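Local coordinates for protein probable 3-hydroxybutyryl-CoA dehydrogenase (Escherichia coli, PDB 3MOG) that catalyses the NAD-dependent oxidation of 3-hydroxyadipyl-CoA to 3-oxoadipyl-CoA in the degradation of phenylacetate, at residues C[198-203]-C[228-234]. Numbering follows the deposited sequence.
Sequences YYSEAW and MGPLELT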
# COMPACT_ATOMS: atom_id res chain seq x y z
N TYR C 198 0.77 15.45 -12.81
CA TYR C 198 0.07 16.34 -13.72
C TYR C 198 -1.27 15.70 -14.09
O TYR C 198 -2.29 16.37 -14.10
CB TYR C 198 0.92 16.68 -14.96
CG TYR C 198 0.29 17.72 -15.85
CD1 TYR C 198 -0.02 18.99 -15.36
CD2 TYR C 198 0.03 17.46 -17.20
CE1 TYR C 198 -0.60 19.95 -16.17
CE2 TYR C 198 -0.54 18.41 -18.02
CZ TYR C 198 -0.86 19.66 -17.49
OH TYR C 198 -1.42 20.62 -18.27
N TYR C 199 -1.25 14.38 -14.31
CA TYR C 199 -2.48 13.67 -14.65
C TYR C 199 -3.31 13.36 -13.43
O TYR C 199 -4.53 13.53 -13.45
CB TYR C 199 -2.18 12.39 -15.44
CG TYR C 199 -1.29 12.66 -16.62
CD1 TYR C 199 0.02 12.17 -16.64
CD2 TYR C 199 -1.73 13.45 -17.68
CE1 TYR C 199 0.85 12.43 -17.70
CE2 TYR C 199 -0.88 13.72 -18.76
CZ TYR C 199 0.41 13.20 -18.76
OH TYR C 199 1.27 13.44 -19.80
N SER C 200 -2.66 12.91 -12.35
CA SER C 200 -3.39 12.38 -11.21
C SER C 200 -4.05 13.43 -10.32
O SER C 200 -5.08 13.15 -9.67
CB SER C 200 -2.51 11.43 -10.39
OG SER C 200 -1.49 12.14 -9.72
N GLU C 201 -3.49 14.64 -10.28
CA GLU C 201 -4.22 15.72 -9.59
C GLU C 201 -5.56 16.08 -10.26
O GLU C 201 -6.58 16.28 -9.57
CB GLU C 201 -3.34 16.94 -9.30
CG GLU C 201 -2.33 16.71 -8.15
CD GLU C 201 -2.98 16.31 -6.83
OE1 GLU C 201 -2.44 15.43 -6.13
OE2 GLU C 201 -4.04 16.87 -6.48
N ALA C 202 -5.58 16.09 -11.59
CA ALA C 202 -6.80 16.29 -12.38
C ALA C 202 -7.88 15.22 -12.17
O ALA C 202 -9.05 15.55 -11.97
CB ALA C 202 -6.44 16.35 -13.81
N TRP C 203 -7.50 13.94 -12.23
CA TRP C 203 -8.46 12.86 -11.91
C TRP C 203 -9.09 12.98 -10.52
O TRP C 203 -10.29 12.73 -10.36
CB TRP C 203 -7.80 11.50 -12.07
CG TRP C 203 -7.38 11.19 -13.49
CD1 TRP C 203 -6.11 10.94 -13.93
CD2 TRP C 203 -8.23 11.08 -14.64
NE1 TRP C 203 -6.11 10.69 -15.28
CE2 TRP C 203 -7.39 10.78 -15.75
CE3 TRP C 203 -9.61 11.21 -14.85
CZ2 TRP C 203 -7.90 10.61 -17.04
CZ3 TRP C 203 -10.11 11.04 -16.14
CH2 TRP C 203 -9.25 10.74 -17.21
N MET C 228 -0.94 21.97 -22.98
CA MET C 228 -2.25 21.33 -23.00
C MET C 228 -2.68 20.91 -21.60
O MET C 228 -1.86 20.47 -20.79
CB MET C 228 -2.23 20.12 -23.94
CG MET C 228 -3.57 19.39 -24.05
SD MET C 228 -3.82 18.64 -25.66
CE MET C 228 -3.81 20.13 -26.68
N GLY C 229 -3.97 21.08 -21.30
CA GLY C 229 -4.55 20.64 -20.04
C GLY C 229 -4.42 19.14 -19.87
O GLY C 229 -4.43 18.40 -20.86
N PRO C 230 -4.29 18.68 -18.62
CA PRO C 230 -3.99 17.25 -18.39
C PRO C 230 -5.07 16.30 -18.93
O PRO C 230 -4.74 15.24 -19.43
CB PRO C 230 -3.91 17.16 -16.87
CG PRO C 230 -4.76 18.27 -16.36
CD PRO C 230 -4.51 19.40 -17.35
N LEU C 231 -6.35 16.68 -18.86
CA LEU C 231 -7.42 15.74 -19.22
C LEU C 231 -7.56 15.61 -20.73
O LEU C 231 -7.58 14.51 -21.27
CB LEU C 231 -8.73 16.12 -18.52
CG LEU C 231 -8.65 16.12 -16.98
CD1 LEU C 231 -9.76 16.95 -16.37
CD2 LEU C 231 -8.69 14.71 -16.41
N GLU C 232 -7.57 16.74 -21.43
CA GLU C 232 -7.48 16.74 -22.89
C GLU C 232 -6.24 15.98 -23.41
O GLU C 232 -6.35 15.21 -24.36
CB GLU C 232 -7.50 18.17 -23.43
CG GLU C 232 -7.56 18.23 -24.94
CD GLU C 232 -7.69 19.64 -25.48
OE1 GLU C 232 -7.99 20.56 -24.69
OE2 GLU C 232 -7.49 19.81 -26.70
N LEU C 233 -5.08 16.20 -22.78
CA LEU C 233 -3.85 15.46 -23.13
C LEU C 233 -4.00 13.96 -22.92
O LEU C 233 -3.51 13.18 -23.73
CB LEU C 233 -2.63 16.00 -22.36
CG LEU C 233 -1.23 15.50 -22.73
CD1 LEU C 233 -0.82 15.97 -24.11
CD2 LEU C 233 -0.20 15.93 -21.70
N THR C 234 -4.69 13.53 -21.86
CA THR C 234 -4.97 12.09 -21.73
C THR C 234 -5.88 11.55 -22.85
O THR C 234 -5.70 10.42 -23.31
CB THR C 234 -5.55 11.68 -20.36
OG1 THR C 234 -6.84 12.28 -20.15
CG2 THR C 234 -4.62 12.08 -19.23
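Two helices in the first of two C-terminal-type helical domains of this 3-hydroxyacyl-CoA dehydrogenase family member cross here at -109°, the axes of segments 198-203 and 230-234 approaching to 9.4 Å. The backbones come closest where the second helix starts: Gly229 is its N-cap residue, and the CA atoms of Tyr199 and Pro230 lie 5.4 Å apart. Pro230, in the first turn, carries no amide hydrogen to satisfy, and its ring is pressed against the other helix. Its CB sits 4.0 Å from the centroid of the Tyr198 ring, over the face in a CH-pi contact, while its CG lies 3.6 Å from Ala202 CB. The apolar seam continues along the same turn and into the next. Leu231 CD2 stands 3.8 Å above the centroid of the six-membered ring of Trp203, a second CH-pi contact. The Tyr199 ring meets Leu233 with its edge, Tyr199 CE2 lying 3.7 Å from Leu233 CD2, and Tyr199 CD2 is 3.6 Å from Thr234 CG2. Thr234 turns its hydroxyl back to its own helix, OG1 donating to Leu231 O at 2.6 Å. Helix 213-223 packs beside this interface, and Asp217 accepts hydrogen bonds from the first-turn amides of Leu231 and Glu232. Helix 390-406, in the second domain of this type, touches Tyr198 and Glu201, the latter salt-bridged to Arg392 and Arg456. One polar link joins the segments directly: the t rotamer of Tyr198 carries its ring past Pro230, and Tyr198 OH donates a 2.6 Å hydrogen bond to Met228 O.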